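Local coordinates for protein actva-orf6 monooxygenase (Streptomyces coelicolor, PDB 1N5V) that probably oxidises an aromatic polyketide intermediate to a quinone during antibiotic biosynthesis, as a small monooxygenase of the ABM family, at residues A[6-11]-A[62-67]. Numbering follows the deposited sequence.
Sequences PRVGFV and YAQWES. With NOM (7-hydroxy-5-methyl-3,3a,5,11b-tetrahydro-1,4-dioxa-cyclopenta[a]anthracene-2,6,11-trione), chain C.
G9 and F10 both turn their backbone N-H groups to the carbonyl oxygen of W65, and this two-to-one pairing makes a classic beta bulge. G9 N lies in the plane of that carbonyl, 3.0 Å from W65 O, whereas F10 N comes in tilted 34° from it. The 6-11 segment thus sets two residues against one, G9 just before strand 10-17 and F10 at its start. The return bond runs from W65 N to F10 O at 2.8 Å, with the donor almost in line with the carbonyl.

The W65 side chain runs to the bound ligand. Its CB sits 3.5 Å from F10 O and borders the edge of the F10 ring. With CG anti to the carbonyl carbon (chi1 -74°), the indole leads away from the 6-11 segment, and at its pyrrole edge NE1 donates a hydrogen bond of 2.9 Å to O2 of the tetracyclic quinone lactone NOM. CD1 and CE2, flanking NE1, each lie 3.8 Å from NOM O2, CZ2 slightly farther; F45 (edge-to-face), I39 and V42 also pack on W65. The A63 methyl touches the same oxygen, while Y71 meets the indole edge-to-face and bonds the ligand through its own hydroxyl.

The bulge joins two central strands, 10-17 and 58-65, of the antiparallel sheet in this dimeric alpha-beta barrel family, and the ligand lies on the W65 and F10 side. V11 and Q64 form a non-hydrogen-bonded pair with side chains on the other side. There V11 CG1 rests 3.4 Å from Y62 CE1, and CG2 lies near the Y62 hydroxyl, which is hydrogen-bonded to H51 of the second subunit. R7 NH1 makes a long salt bridge of 3.4 Å to E66 OE2, the guanidinium and carboxylate planes 71° apart.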
loop_
_atom_site.group_PDB
_atom_site.type_symbol
_atom_site.label_atom_id
_atom_site.label_comp_id
_atom_site.label_asym_id
_atom_site.label_seq_id
_atom_site.Cartn_x
_atom_site.Cartn_y
_atom_site.Cartn_z
ATOM N N PRO A 6 -2.555 15.492 -0.822
ATOM C CA PRO A 6 -1.748 16.136 0.199
ATOM C C PRO A 6 -2.322 16.111 1.602
ATOM O O PRO A 6 -1.522 16.306 2.527
ATOM C CB PRO A 6 -1.500 17.546 -0.324
ATOM C CG PRO A 6 -1.771 17.449 -1.791
ATOM C CD PRO A 6 -2.910 16.456 -1.900
ATOM N N ARG A 7 -3.577 15.823 1.893
ATOM C CA ARG A 7 -4.111 15.614 3.216
ATOM C C ARG A 7 -3.703 14.245 3.806
ATOM O O ARG A 7 -3.941 14.058 5.004
ATOM C CB ARG A 7 -5.639 15.563 3.270
ATOM C CG ARG A 7 -6.335 16.904 3.489
ATOM C CD ARG A 7 -7.824 16.694 3.675
ATOM N NE ARG A 7 -8.361 15.696 2.743
ATOM C CZ ARG A 7 -9.472 14.998 3.009
ATOM N NH1 ARG A 7 -10.118 15.214 4.155
ATOM N NH2 ARG A 7 -9.914 14.095 2.144
ATOM N N VAL A 8 -3.223 13.310 2.954
ATOM C CA VAL A 8 -2.743 12.036 3.472
ATOM C C VAL A 8 -1.400 12.258 4.182
ATOM O O VAL A 8 -0.320 12.342 3.623
ATOM C CB VAL A 8 -2.632 10.936 2.397
ATOM C CG1 VAL A 8 -2.081 9.651 2.994
ATOM C CG2 VAL A 8 -3.988 10.642 1.752
ATOM N N GLY A 9 -1.423 12.250 5.528
ATOM C CA GLY A 9 -0.170 12.496 6.259
ATOM C C GLY A 9 0.448 11.220 6.814
ATOM O O GLY A 9 1.573 11.276 7.259
ATOM N N PHE A 10 -0.265 10.099 6.809
ATOM C CA PHE A 10 0.254 8.919 7.451
ATOM C C PHE A 10 -0.461 7.702 6.902
ATOM O O PHE A 10 -1.663 7.706 6.739
ATOM C CB PHE A 10 0.072 9.049 8.965
ATOM C CG PHE A 10 0.650 7.971 9.837
ATOM C CD1 PHE A 10 1.975 8.015 10.235
ATOM C CD2 PHE A 10 -0.138 6.920 10.274
ATOM C CE1 PHE A 10 2.519 7.013 11.020
ATOM C CE2 PHE A 10 0.407 5.928 11.070
ATOM C CZ PHE A 10 1.721 5.986 11.493
ATOM N N VAL A 11 0.316 6.664 6.663
ATOM C CA VAL A 11 -0.104 5.413 6.094
ATOM C C VAL A 11 0.385 4.271 6.955
ATOM O O VAL A 11 1.534 4.130 7.371
ATOM C CB VAL A 11 0.436 5.306 4.643
ATOM C CG1 VAL A 11 0.210 3.919 4.017
ATOM C CG2 VAL A 11 -0.189 6.358 3.729
ATOM N N TYR A 62 -4.046 -1.174 3.209
ATOM C CA TYR A 62 -3.391 0.078 2.929
ATOM C C TYR A 62 -4.326 1.137 3.515
ATOM O O TYR A 62 -5.453 1.237 3.006
ATOM C CB TYR A 62 -3.246 0.350 1.425
ATOM C CG TYR A 62 -2.567 1.645 1.071
ATOM C CD1 TYR A 62 -1.189 1.777 1.162
ATOM C CD2 TYR A 62 -3.303 2.752 0.657
ATOM C CE1 TYR A 62 -0.505 2.985 0.856
ATOM C CE2 TYR A 62 -2.680 3.963 0.374
ATOM C CZ TYR A 62 -1.298 4.044 0.482
ATOM O OH TYR A 62 -0.703 5.245 0.228
ATOM N N ALA A 63 -3.980 1.672 4.667
ATOM C CA ALA A 63 -4.817 2.587 5.416
ATOM C C ALA A 63 -4.263 4.007 5.388
ATOM O O ALA A 63 -3.054 4.289 5.572
ATOM C CB ALA A 63 -4.966 2.043 6.817
ATOM N N GLN A 64 -5.108 4.963 5.087
ATOM C CA GLN A 64 -4.729 6.377 4.942
ATOM C C GLN A 64 -5.283 7.192 6.109
ATOM O O GLN A 64 -6.439 6.980 6.477
ATOM C CB GLN A 64 -5.367 6.946 3.663
ATOM C CG GLN A 64 -4.766 6.573 2.335
ATOM C CD GLN A 64 -5.594 7.053 1.143
ATOM O OE1 GLN A 64 -6.842 7.115 1.201
ATOM N NE2 GLN A 64 -4.973 7.381 0.010
ATOM N N TRP A 65 -4.451 8.027 6.741
ATOM C CA TRP A 65 -4.749 8.810 7.886
ATOM C C TRP A 65 -4.256 10.246 7.643
ATOM O O TRP A 65 -3.268 10.406 6.929
ATOM C CB TRP A 65 -4.078 8.347 9.216
ATOM C CG TRP A 65 -4.764 7.117 9.704
ATOM C CD1 TRP A 65 -4.482 5.831 9.285
ATOM C CD2 TRP A 65 -5.907 7.051 10.590
ATOM N NE1 TRP A 65 -5.389 4.994 9.891
ATOM C CE2 TRP A 65 -6.250 5.693 10.706
ATOM C CE3 TRP A 65 -6.643 7.970 11.286
ATOM C CZ2 TRP A 65 -7.277 5.243 11.505
ATOM C CZ3 TRP A 65 -7.686 7.551 12.101
ATOM C CH2 TRP A 65 -8.010 6.190 12.202
ATOM N N GLU A 66 -4.910 11.232 8.278
ATOM C CA GLU A 66 -4.462 12.598 7.973
ATOM C C GLU A 66 -3.107 12.887 8.610
ATOM O O GLU A 66 -2.259 13.597 8.052
ATOM C CB GLU A 66 -5.484 13.638 8.305
ATOM C CG GLU A 66 -6.876 13.560 7.721
ATOM C CD GLU A 66 -7.699 14.809 8.006
ATOM O OE1 GLU A 66 -7.354 15.563 8.959
ATOM O OE2 GLU A 66 -8.692 15.096 7.289
ATOM N N SER A 67 -2.824 12.261 9.734
ATOM C CA SER A 67 -1.572 12.452 10.446
ATOM C C SER A 67 -1.404 11.288 11.409
ATOM O O SER A 67 -2.365 10.545 11.716
ATOM C CB SER A 67 -1.612 13.808 11.196
ATOM O OG SER A 67 -2.534 13.704 12.266
HETATM C C1 NOM C . -8.022 0.457 9.571
HETATM C C2 NOM C . -7.813 -0.745 10.224
HETATM C C3 NOM C . -6.599 -0.964 10.866
HETATM C C4 NOM C . -5.573 -0.008 10.888
HETATM C C5 NOM C . -5.820 1.195 10.229
HETATM C C6 NOM C . -7.036 1.433 9.593
HETATM C C10 NOM C . -6.355 -2.202 11.539
HETATM C C9 NOM C . -5.114 -2.454 12.209
HETATM C C8 NOM C . -4.078 -1.501 12.243
HETATM C C7 NOM C . -4.329 -0.252 11.563
HETATM O O3 NOM C . -3.422 0.561 11.593
HETATM O O4 NOM C . -7.190 -3.103 11.574
HETATM O O2 NOM C . -4.839 2.160 10.190
HETATM C C13 NOM C . -4.972 -3.689 12.841
HETATM C C14 NOM C . -3.512 -4.060 13.198
HETATM O O1 NOM C . -2.664 -3.022 13.569
HETATM C C11 NOM C . -2.899 -1.794 12.901
HETATM C C12 NOM C . -1.609 -1.054 12.664
HETATM C C15 NOM C . -3.546 -5.271 14.104
HETATM C C16 NOM C . -4.963 -5.847 13.833
HETATM O O5 NOM C . -5.234 -6.961 14.304
HETATM O O6 NOM C . -5.755 -5.163 13.169
#